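Local coordinates for protein alginate lyase (Aplysia kurodai, PDB 5GMT) that probably cleaves alginate, with a preference for polymannuronate, by the elimination chemistry of a family 14 polysaccharide lyase, at residues A[95-100]-A[192-197]; A[104-109]-A[141-146]; A[150-155]-A[176-181]; A[182-187]-A[212-217]. All coordinates share one frame; numbering follows the deposited sequence.

Interaction 1: residues A[95-100]-A[192-197]; sequences LKYDVY and HSISEE
Leu-95 pairs with Glu-196 through two backbone bonds, one each way, in the ladder between strands 92-102 and 191-199, neighbours in one antiparallel sheet. Lys-96 lays its CG beside Ser-195 CB and then runs away, extended. Tyr-97 repeats the two-way pairing, with Ile-194, and its CG sits between the backbone N and the carbonyl carbon (chi1 57°). The ring therefore lies alongside Ile-194, whose CB stands over the centre of one face and whose CD1 comes 3.7 Å from Tyr-97 CE2; the phenol OH goes on to Pro-113 O. Both side chains, with Val-99, lie on the face turned to the second sheet, where Ile-194 touches Leu-141. On the other face, Ser-193 OG donates to Asp-98 OD1 over 2.7 Å, from above the carboxylate plane, while OD2 holds Lys-266 and Asn-267. An alanine in place of Asp-98 removes the carboxylate that links three strands, and would probably leave the Lys-266 charge poorly balanced. Val-99 sets CG1 3.6 Å from Ile-194 CD1, and its O receives both His-192 N, at 2.8 Å, and ND1, at 3.3 Å. With ND1 donating and NE2 facing the N-H of Met-187, His-192 is likely to be the neutral ND1-protonated tautomer.

Interaction 2: residues A[104-109]-A[141-146]; sequences FGFGIG and LMWRKD
An aromatic cluster of Phe-104, Phe-106 and Trp-143 joins the loop before strand 110-118 to the end of strand 136-143. Both phenylalanines turn an edge to the same face of the indole. Phe-104 brings CE2 to 3.8 Å from Trp-143 CZ2, its plane at 85° to the six-membered ring in a T-shaped pair; Phe-106 brings CD1 to 3.6 Å from Trp-143 CD1, above the five-membered ring, with the planes at 65°. Over the opposite face lies Gly-109, its carbonyl carbon 3.3 Å above the indole plane. A CB at Gly-109 would collide with Trp-143 O, and the backbone angles there call for glycine. Farther out, one water bridges Gly-107 O to Asp-146 N. Trp-143 NE1 donates in its own ring plane to a lone pair of Phe-106 O, 2.8 Å away, in a somewhat bent bond. The same oxygen accepts Gly-109 N, closing a type II' turn over residues 106-109. An alanine at Trp-143 takes away the shared face and the indole donor, and would probably loosen the packing of the two phenylalanines and the turn. Phe-106 O takes one N-H from its own turn and one from the indole, so polar bonding as well as packing ties the turn to Trp-143.

Interaction 3: residues A[150-155]-A[176-181]; sequences ELYAYI and GQSLGR
Gly-176 CA lies over one face of the Tyr-152 ring, 3.4 Å from CE1, while Ser-178 OG approaches the ring's edge. The neighbouring Tyr-154 ring has Tyr-152 CE2 at its own edge, in plane, and brings CE1 to 3.4 Å from Gly-176 N. A CB on Gly-176 would run into Tyr-152 CZ and crowd Tyr-154 CE1, so glycine is what this slot between two tyrosines accommodates. Its N-H is also used, donating to Tyr-152 OH over 3.0 Å. Tyr-154 OH turns instead to the carbonyl of Gly-129. A polar pair of flat groups follows: the Glu-150 carboxylate and the Arg-181 guanidinium lie side by side with planes 10° apart. Arg-181 NE, with OE1 tilted out of the guanidinium plane, meets Glu-150 OE1 nearly along its C-O axis at 2.7 Å in a salt bridge, and Arg-144 makes a second one to that oxygen.

These groups ride on antiparallel strands 149-154 and 177-179, toward one end of a long sheet in the concanavalin-like fold of the family. Two-way backbone bonds join Leu-151 to Leu-179 and Ala-153 to Gln-177. On the tyrosine side, Ser-178 OG helps to fix the rotation of both charged groups, donating to Glu-150 OE2 from above the carboxylate plane, at 2.6 Å, and receiving Arg-181 NH2 at 3.0 Å. On the leucine side, Leu-179 CD1 rests 3.7 Å from Ala-153 CB and 3.9 Å from Leu-151 CD2.

Interaction 4: residues A[182-187]-A[212-217]; sequences GKFRFM and ICVQAE
Phe-184 points toward strand 208-216 from the loop that leads from strand 177-179 to strand 191-199, a loop bonded through its backbone to Gly-147 and Gly-149; the contact thus packs that loop on a strand of the other sheet. Its CB begins the contact at 4.2 Å from Val-214 CB. Its CG stands between the backbone N and the carbonyl carbon (chi1 47°), a crowded position that carries the ring across the two branched side chains at about a right angle to each. Along one side of the ring, CD2 is the atom nearest to Val-214, 3.6 Å from its CG2, and CE2 stays near the same methyl. Along the other side, CE1 faces Ile-212 CG2, and at the tip CZ comes within 3.8 Å of that methyl while also nearing Ile-212 CD1. Ile-212 CG2 therefore lies over the ring face, 4.1 Å from its centroid, a CH-pi contact. The edge of Phe-184 meets Phe-186 CZ.

Val-214 is shared between the two rings: its CG1, anti to the backbone N (chi1 174°), turns to Phe-186 CE1 at 3.9 Å, while CG2 stays with Phe-184. Farther along, Met-187 sets SD 4.0 Å from Ala-216 CB. No hydrogen bond joins residues 182-187 to 212-217, so between these two segments the contact is apolar packing, with the methyl groups of Ile-212 and Val-214 fitted against aromatic carbon.

Two sheets face each other here, and the four contacts show how they are joined. Interactions 1 and 4 lie closest, their centres about 9 Å apart, because strands 191-199 and 208-216 are neighbours: Ser-193 N is 2.8 Å from Gln-215 O, in a probable hydrogen bond. Interactions 2 and 3 both reach the other sheet, through the neighbouring strands 136-143 and 149-154, where Arg-144 NE forms a salt bridge to Glu-150 OE1 at 2.9 Å, giving that carboxylate a second arginine. Across the interface, Leu-141 CD2 meets Ile-194 CG2 at 3.8 Å, and Ile-212 CD1 lies 3.7 Å from Leu-151 CB. The loop of interaction 4 passes between, with Phe-186 touching Phe-106 and Trp-143.

Interaction 1: residues A[95-100]-A[192-197]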
# COMPACT_ATOMS: atom_id res chain seq x y z
N LEU A 95 5.88 -5.09 5.76
CA LEU A 95 4.43 -5.21 5.85
C LEU A 95 3.99 -6.47 5.15
O LEU A 95 4.40 -6.71 4.02
CB LEU A 95 3.74 -4.00 5.21
CG LEU A 95 2.22 -4.08 5.08
CD1 LEU A 95 1.58 -4.07 6.46
CD2 LEU A 95 1.67 -2.92 4.23
N LYS A 96 3.15 -7.27 5.80
CA LYS A 96 2.58 -8.45 5.15
C LYS A 96 1.08 -8.39 5.28
O LYS A 96 0.59 -7.93 6.30
CB LYS A 96 3.08 -9.74 5.79
CG LYS A 96 4.58 -9.97 5.69
CD LYS A 96 4.96 -11.32 6.27
CE LYS A 96 6.46 -11.51 6.25
NZ LYS A 96 6.86 -12.86 6.74
N TYR A 97 0.36 -8.86 4.27
CA TYR A 97 -1.07 -9.08 4.39
C TYR A 97 -1.51 -10.01 3.28
O TYR A 97 -0.81 -10.15 2.28
CB TYR A 97 -1.87 -7.77 4.34
CG TYR A 97 -1.69 -6.90 3.12
CD1 TYR A 97 -0.73 -5.90 3.09
CD2 TYR A 97 -2.49 -7.07 1.99
CE1 TYR A 97 -0.56 -5.07 1.96
CE2 TYR A 97 -2.34 -6.25 0.86
CZ TYR A 97 -1.36 -5.25 0.86
OH TYR A 97 -1.20 -4.44 -0.25
N ASP A 98 -2.66 -10.64 3.47
CA ASP A 98 -3.30 -11.42 2.44
C ASP A 98 -4.44 -10.61 1.82
O ASP A 98 -5.20 -9.98 2.55
CB ASP A 98 -3.87 -12.73 3.00
CG ASP A 98 -2.80 -13.64 3.57
OD1 ASP A 98 -1.63 -13.58 3.12
OD2 ASP A 98 -3.15 -14.44 4.46
N VAL A 99 -4.56 -10.65 0.50
CA VAL A 99 -5.70 -10.02 -0.15
C VAL A 99 -6.35 -10.95 -1.19
O VAL A 99 -5.66 -11.59 -1.99
CB VAL A 99 -5.30 -8.68 -0.82
CG1 VAL A 99 -4.15 -8.88 -1.81
CG2 VAL A 99 -6.48 -8.01 -1.49
N TYR A 100 -7.68 -11.02 -1.15
CA TYR A 100 -8.49 -11.73 -2.14
C TYR A 100 -9.17 -10.73 -3.08
O TYR A 100 -9.77 -9.77 -2.62
CB TYR A 100 -9.55 -12.58 -1.43
CG TYR A 100 -10.31 -13.54 -2.32
CD1 TYR A 100 -11.37 -13.11 -3.10
CD2 TYR A 100 -9.97 -14.89 -2.36
CE1 TYR A 100 -12.08 -14.00 -3.92
CE2 TYR A 100 -10.66 -15.78 -3.17
CZ TYR A 100 -11.71 -15.33 -3.95
OH TYR A 100 -12.39 -16.23 -4.75
N HIS A 192 -3.97 -13.74 -2.33
CA HIS A 192 -2.56 -13.43 -2.57
C HIS A 192 -1.89 -13.11 -1.25
O HIS A 192 -2.45 -12.36 -0.45
CB HIS A 192 -2.40 -12.24 -3.52
CG HIS A 192 -3.10 -12.41 -4.82
ND1 HIS A 192 -4.47 -12.43 -4.93
CD2 HIS A 192 -2.61 -12.59 -6.08
CE1 HIS A 192 -4.80 -12.61 -6.20
NE2 HIS A 192 -3.70 -12.71 -6.91
N SER A 193 -0.71 -13.67 -1.01
CA SER A 193 0.07 -13.21 0.13
C SER A 193 1.02 -12.15 -0.38
O SER A 193 1.68 -12.34 -1.40
CB SER A 193 0.82 -14.36 0.80
OG SER A 193 -0.08 -15.16 1.55
N ILE A 194 1.06 -11.03 0.33
CA ILE A 194 1.84 -9.88 -0.12
C ILE A 194 2.86 -9.53 0.95
O ILE A 194 2.51 -9.46 2.13
CB ILE A 194 0.93 -8.67 -0.42
CG1 ILE A 194 0.02 -9.00 -1.61
CG2 ILE A 194 1.77 -7.43 -0.69
CD1 ILE A 194 -0.75 -7.79 -2.14
N SER A 195 4.11 -9.35 0.56
CA SER A 195 5.07 -8.77 1.49
C SER A 195 5.75 -7.57 0.87
O SER A 195 6.06 -7.57 -0.32
CB SER A 195 6.12 -9.81 1.94
OG SER A 195 6.94 -10.23 0.87
N GLU A 196 5.94 -6.52 1.67
CA GLU A 196 6.65 -5.34 1.21
C GLU A 196 7.68 -5.01 2.26
O GLU A 196 7.33 -4.63 3.38
CB GLU A 196 5.70 -4.15 1.00
CG GLU A 196 6.43 -2.92 0.42
CD GLU A 196 5.59 -1.65 0.42
OE1 GLU A 196 4.85 -1.42 1.41
OE2 GLU A 196 5.67 -0.88 -0.56
N GLU A 197 8.95 -5.17 1.91
CA GLU A 197 10.05 -4.89 2.80
C GLU A 197 10.73 -3.59 2.37
O GLU A 197 11.12 -3.43 1.22
CB GLU A 197 11.07 -6.03 2.82
CG GLU A 197 12.27 -5.72 3.71
CD GLU A 197 13.11 -6.94 4.07
OE1 GLU A 197 12.85 -8.03 3.53
OE2 GLU A 197 14.03 -6.80 4.91

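Interaction 2: residues A[104-109]-A[141-146]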
# COMPACT_ATOMS: atom_id res chain seq x y z
N PHE A 104 -12.77 -9.16 -10.23
CA PHE A 104 -11.92 -8.20 -10.93
C PHE A 104 -11.60 -8.71 -12.34
O PHE A 104 -11.11 -9.83 -12.48
CB PHE A 104 -10.61 -7.98 -10.16
CG PHE A 104 -10.75 -7.12 -8.92
CD1 PHE A 104 -11.50 -7.54 -7.84
CD2 PHE A 104 -10.10 -5.89 -8.84
CE1 PHE A 104 -11.62 -6.75 -6.71
CE2 PHE A 104 -10.22 -5.09 -7.71
CZ PHE A 104 -10.97 -5.52 -6.64
N GLY A 105 -11.86 -7.90 -13.37
CA GLY A 105 -12.40 -6.56 -13.23
C GLY A 105 -11.39 -5.51 -12.82
O GLY A 105 -11.74 -4.57 -12.12
N PHE A 106 -10.13 -5.65 -13.23
CA PHE A 106 -9.07 -4.74 -12.75
C PHE A 106 -9.12 -3.37 -13.42
O PHE A 106 -8.47 -2.42 -12.96
CB PHE A 106 -7.68 -5.36 -12.96
CG PHE A 106 -7.42 -6.56 -12.09
CD1 PHE A 106 -7.06 -6.39 -10.76
CD2 PHE A 106 -7.54 -7.85 -12.59
CE1 PHE A 106 -6.81 -7.49 -9.95
CE2 PHE A 106 -7.29 -8.95 -11.79
CZ PHE A 106 -6.94 -8.78 -10.47
N GLY A 107 -9.90 -3.25 -14.49
CA GLY A 107 -9.99 -1.99 -15.22
C GLY A 107 -8.61 -1.54 -15.69
O GLY A 107 -7.87 -2.31 -16.30
N ILE A 108 -8.25 -0.30 -15.37
CA ILE A 108 -6.90 0.17 -15.68
C ILE A 108 -6.18 0.62 -14.42
O ILE A 108 -5.33 1.51 -14.47
CB ILE A 108 -6.93 1.32 -16.71
CG1 ILE A 108 -7.80 2.48 -16.22
CG2 ILE A 108 -7.45 0.81 -18.05
CD1 ILE A 108 -7.71 3.72 -17.09
N GLY A 109 -6.52 0.01 -13.29
CA GLY A 109 -5.74 0.18 -12.09
C GLY A 109 -6.39 0.76 -10.86
O GLY A 109 -7.43 1.43 -10.91
N LEU A 141 1.00 -0.07 -3.01
CA LEU A 141 1.05 -0.87 -4.24
C LEU A 141 -0.08 -0.40 -5.13
O LEU A 141 -1.01 0.28 -4.68
CB LEU A 141 0.94 -2.37 -3.93
CG LEU A 141 2.20 -3.15 -3.54
CD1 LEU A 141 2.84 -2.57 -2.30
CD2 LEU A 141 1.85 -4.63 -3.30
N MET A 142 -0.01 -0.73 -6.41
CA MET A 142 -1.14 -0.52 -7.30
C MET A 142 -1.35 -1.76 -8.14
O MET A 142 -0.40 -2.50 -8.37
CB MET A 142 -0.94 0.70 -8.21
CG MET A 142 -1.41 2.01 -7.61
SD MET A 142 -1.57 3.33 -8.84
CE MET A 142 -2.88 2.71 -9.88
N TRP A 143 -2.58 -2.00 -8.56
CA TRP A 143 -2.79 -2.90 -9.68
C TRP A 143 -2.98 -2.03 -10.91
O TRP A 143 -3.17 -0.81 -10.81
CB TRP A 143 -3.99 -3.85 -9.48
CG TRP A 143 -5.36 -3.22 -9.58
CD1 TRP A 143 -6.08 -2.96 -10.72
CD2 TRP A 143 -6.17 -2.78 -8.49
NE1 TRP A 143 -7.29 -2.38 -10.40
CE2 TRP A 143 -7.37 -2.27 -9.03
CE3 TRP A 143 -6.01 -2.78 -7.09
CZ2 TRP A 143 -8.39 -1.75 -8.23
CZ3 TRP A 143 -7.03 -2.27 -6.30
CH2 TRP A 143 -8.21 -1.76 -6.88
N ARG A 144 -2.85 -2.66 -12.06
CA ARG A 144 -2.99 -1.97 -13.32
C ARG A 144 -3.84 -2.82 -14.24
O ARG A 144 -4.44 -3.81 -13.80
CB ARG A 144 -1.62 -1.68 -13.95
CG ARG A 144 -0.77 -0.67 -13.19
CD ARG A 144 -1.23 0.76 -13.44
NE ARG A 144 -0.47 1.73 -12.66
CZ ARG A 144 -0.70 3.04 -12.66
NH1 ARG A 144 0.03 3.86 -11.91
NH2 ARG A 144 -1.67 3.55 -13.42
N LYS A 145 -3.89 -2.42 -15.50
CA LYS A 145 -4.49 -3.22 -16.55
C LYS A 145 -4.12 -4.69 -16.41
O LYS A 145 -2.96 -5.03 -16.19
CB LYS A 145 -4.02 -2.67 -17.90
CG LYS A 145 -4.48 -3.45 -19.10
CD LYS A 145 -3.70 -3.03 -20.34
CE LYS A 145 -3.59 -1.51 -20.44
NZ LYS A 145 -2.79 -1.08 -21.63
N ASP A 146 -5.12 -5.57 -16.53
CA ASP A 146 -4.92 -7.02 -16.49
C ASP A 146 -4.36 -7.54 -15.16
O ASP A 146 -3.86 -8.66 -15.08
CB ASP A 146 -4.01 -7.47 -17.64
CG ASP A 146 -4.54 -7.04 -19.01
OD1 ASP A 146 -5.78 -7.08 -19.20
OD2 ASP A 146 -3.73 -6.67 -19.88
O HOH W 1 -7.90 -4.98 -16.79
O HOH W 2 -3.20 2.59 -15.69

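Interaction 3: residues A[150-155]-A[176-181]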
# COMPACT_ATOMS: atom_id res chain seq x y z
N GLU A 150 2.44 -3.15 -9.22
CA GLU A 150 3.59 -2.26 -9.16
C GLU A 150 3.74 -1.70 -7.76
O GLU A 150 2.79 -1.73 -6.96
CB GLU A 150 3.44 -1.10 -10.16
CG GLU A 150 2.43 -0.06 -9.70
CD GLU A 150 2.16 1.02 -10.75
OE1 GLU A 150 2.11 0.71 -11.95
OE2 GLU A 150 2.01 2.20 -10.37
N LEU A 151 4.93 -1.20 -7.47
CA LEU A 151 5.15 -0.28 -6.35
C LEU A 151 4.75 1.12 -6.83
O LEU A 151 5.18 1.53 -7.90
CB LEU A 151 6.61 -0.31 -5.89
CG LEU A 151 7.08 0.83 -4.98
CD1 LEU A 151 6.28 0.82 -3.70
CD2 LEU A 151 8.57 0.74 -4.67
N TYR A 152 3.92 1.83 -6.08
CA TYR A 152 3.45 3.14 -6.50
C TYR A 152 3.93 4.17 -5.49
O TYR A 152 3.28 4.38 -4.46
CB TYR A 152 1.93 3.16 -6.61
CG TYR A 152 1.36 4.46 -7.14
CD1 TYR A 152 1.69 4.92 -8.41
CD2 TYR A 152 0.47 5.20 -6.37
CE1 TYR A 152 1.15 6.10 -8.90
CE2 TYR A 152 -0.09 6.39 -6.86
CZ TYR A 152 0.27 6.83 -8.13
OH TYR A 152 -0.26 8.01 -8.63
N ALA A 153 5.06 4.79 -5.80
CA ALA A 153 5.84 5.51 -4.80
C ALA A 153 5.73 7.03 -4.91
O ALA A 153 5.94 7.60 -5.98
CB ALA A 153 7.30 5.09 -4.91
N TYR A 154 5.37 7.65 -3.80
CA TYR A 154 5.57 9.08 -3.61
C TYR A 154 6.88 9.25 -2.85
O TYR A 154 6.97 8.95 -1.67
CB TYR A 154 4.41 9.72 -2.85
CG TYR A 154 3.21 10.02 -3.71
CD1 TYR A 154 2.50 9.00 -4.34
CD2 TYR A 154 2.80 11.33 -3.91
CE1 TYR A 154 1.41 9.27 -5.14
CE2 TYR A 154 1.70 11.62 -4.72
CZ TYR A 154 1.01 10.59 -5.32
OH TYR A 154 -0.07 10.86 -6.13
N ILE A 155 7.92 9.71 -3.55
CA ILE A 155 9.24 9.84 -2.97
C ILE A 155 9.83 11.18 -3.42
O ILE A 155 9.32 11.79 -4.34
CB ILE A 155 10.15 8.65 -3.39
CG1 ILE A 155 10.03 8.41 -4.89
CG2 ILE A 155 9.74 7.39 -2.65
CD1 ILE A 155 10.88 7.22 -5.42
N GLY A 176 2.35 9.50 -8.36
CA GLY A 176 3.33 8.54 -7.89
C GLY A 176 4.20 7.97 -8.99
O GLY A 176 3.82 8.00 -10.16
N GLN A 177 5.38 7.48 -8.61
CA GLN A 177 6.26 6.79 -9.55
C GLN A 177 5.86 5.32 -9.61
O GLN A 177 5.61 4.70 -8.58
CB GLN A 177 7.73 6.93 -9.12
CG GLN A 177 8.11 8.33 -8.68
CD GLN A 177 7.84 9.35 -9.77
OE1 GLN A 177 8.26 9.17 -10.91
NE2 GLN A 177 7.12 10.40 -9.42
N SER A 178 5.77 4.77 -10.82
CA SER A 178 5.47 3.34 -10.96
C SER A 178 6.77 2.57 -11.03
O SER A 178 7.55 2.75 -11.96
CB SER A 178 4.62 3.07 -12.21
OG SER A 178 3.34 3.66 -12.06
N LEU A 179 7.00 1.72 -10.04
CA LEU A 179 8.21 0.90 -9.99
C LEU A 179 7.87 -0.58 -10.11
O LEU A 179 7.05 -1.11 -9.35
CB LEU A 179 8.99 1.15 -8.70
CG LEU A 179 9.68 2.51 -8.71
CD1 LEU A 179 9.27 3.31 -7.49
CD2 LEU A 179 11.18 2.35 -8.75
N GLY A 180 8.50 -1.24 -11.08
CA GLY A 180 8.36 -2.67 -11.24
C GLY A 180 7.04 -3.12 -11.81
O GLY A 180 6.64 -4.26 -11.59
N ARG A 181 6.36 -2.26 -12.56
CA ARG A 181 5.04 -2.61 -13.09
C ARG A 181 5.14 -3.86 -13.95
O ARG A 181 5.97 -3.94 -14.86
CB ARG A 181 4.44 -1.45 -13.89
CG ARG A 181 2.98 -1.69 -14.30
CD ARG A 181 2.49 -0.61 -15.26
NE ARG A 181 2.47 0.72 -14.65
CZ ARG A 181 2.14 1.83 -15.30
NH1 ARG A 181 1.81 1.77 -16.59
NH2 ARG A 181 2.15 3.00 -14.68
O HOH W 3 6.85 11.02 -6.36

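Interaction 4: residues A[182-187]-A[212-217]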
# COMPACT_ATOMS: atom_id res chain seq x y z
N GLY A 182 4.30 -4.84 -13.64
CA GLY A 182 4.24 -6.07 -14.40
C GLY A 182 5.17 -7.16 -13.93
O GLY A 182 5.11 -8.29 -14.43
N LYS A 183 6.05 -6.84 -12.98
CA LYS A 183 6.98 -7.83 -12.45
C LYS A 183 6.29 -8.82 -11.53
O LYS A 183 6.80 -9.90 -11.26
CB LYS A 183 8.14 -7.15 -11.74
CG LYS A 183 9.01 -6.35 -12.71
CD LYS A 183 10.44 -6.24 -12.23
CE LYS A 183 11.30 -5.47 -13.22
NZ LYS A 183 11.33 -6.11 -14.57
N PHE A 184 5.12 -8.43 -11.03
CA PHE A 184 4.23 -9.36 -10.35
C PHE A 184 2.83 -9.04 -10.82
O PHE A 184 2.60 -7.98 -11.39
CB PHE A 184 4.35 -9.26 -8.81
CG PHE A 184 4.32 -7.85 -8.28
CD1 PHE A 184 5.49 -7.10 -8.20
CD2 PHE A 184 3.13 -7.29 -7.84
CE1 PHE A 184 5.47 -5.81 -7.70
CE2 PHE A 184 3.11 -5.99 -7.33
CZ PHE A 184 4.27 -5.25 -7.27
N ARG A 185 1.89 -9.95 -10.62
CA ARG A 185 0.56 -9.77 -11.16
C ARG A 185 -0.47 -10.36 -10.20
O ARG A 185 -0.20 -11.35 -9.52
CB ARG A 185 0.43 -10.43 -12.55
CG ARG A 185 -0.97 -10.27 -13.19
CD ARG A 185 -1.05 -10.83 -14.62
NE ARG A 185 -0.64 -9.85 -15.63
CZ ARG A 185 -0.89 -9.95 -16.94
NH1 ARG A 185 -1.57 -10.98 -17.42
NH2 ARG A 185 -0.47 -9.01 -17.76
N PHE A 186 -1.62 -9.71 -10.15
CA PHE A 186 -2.72 -10.15 -9.32
C PHE A 186 -3.73 -10.93 -10.15
O PHE A 186 -3.98 -10.59 -11.31
CB PHE A 186 -3.39 -8.95 -8.66
CG PHE A 186 -2.43 -8.13 -7.84
CD1 PHE A 186 -1.89 -8.64 -6.67
CD2 PHE A 186 -2.08 -6.86 -8.25
CE1 PHE A 186 -1.00 -7.89 -5.91
CE2 PHE A 186 -1.19 -6.10 -7.50
CZ PHE A 186 -0.65 -6.62 -6.33
N MET A 187 -4.29 -11.98 -9.56
CA MET A 187 -5.23 -12.85 -10.25
C MET A 187 -6.62 -12.76 -9.66
O MET A 187 -6.79 -12.79 -8.44
CB MET A 187 -4.75 -14.30 -10.20
CG MET A 187 -3.35 -14.49 -10.75
SD MET A 187 -2.87 -16.23 -10.79
CE MET A 187 -3.96 -16.84 -12.08
N ILE A 212 9.16 -6.29 -2.97
CA ILE A 212 7.79 -6.74 -2.90
C ILE A 212 7.70 -8.17 -3.42
O ILE A 212 8.22 -8.47 -4.49
CB ILE A 212 6.86 -5.83 -3.74
CG1 ILE A 212 6.80 -4.42 -3.11
CG2 ILE A 212 5.48 -6.46 -3.88
CD1 ILE A 212 6.04 -3.43 -3.97
N CYS A 213 7.07 -9.04 -2.65
CA CYS A 213 6.82 -10.40 -3.11
C CYS A 213 5.32 -10.62 -3.09
O CYS A 213 4.64 -10.23 -2.14
CB CYS A 213 7.53 -11.43 -2.24
SG CYS A 213 9.32 -11.35 -2.33
N VAL A 214 4.80 -11.24 -4.14
CA VAL A 214 3.38 -11.55 -4.20
C VAL A 214 3.23 -13.02 -4.57
O VAL A 214 3.92 -13.50 -5.47
CB VAL A 214 2.64 -10.66 -5.24
CG1 VAL A 214 1.19 -11.09 -5.41
CG2 VAL A 214 2.73 -9.18 -4.86
N GLN A 215 2.35 -13.73 -3.88
CA GLN A 215 2.08 -15.12 -4.23
C GLN A 215 0.59 -15.38 -4.23
O GLN A 215 -0.07 -15.33 -3.19
CB GLN A 215 2.78 -16.08 -3.26
CG GLN A 215 2.58 -17.53 -3.65
CD GLN A 215 3.52 -18.46 -2.92
OE1 GLN A 215 3.90 -18.22 -1.78
NE2 GLN A 215 3.93 -19.54 -3.60
N ALA A 216 0.07 -15.64 -5.42
CA ALA A 216 -1.31 -16.08 -5.57
C ALA A 216 -1.38 -17.54 -5.16
O ALA A 216 -0.44 -18.30 -5.39
CB ALA A 216 -1.78 -15.89 -6.98
N GLU A 217 -2.48 -17.95 -4.52
CA GLU A 217 -2.52 -19.31 -4.01
C GLU A 217 -2.42 -20.28 -5.19
O GLU A 217 -3.03 -20.07 -6.23
CB GLU A 217 -3.78 -19.55 -3.17
CG GLU A 217 -5.07 -19.24 -3.86
CD GLU A 217 -6.27 -19.43 -2.95
OE1 GLU A 217 -7.20 -18.60 -3.03
OE2 GLU A 217 -6.27 -20.40 -2.16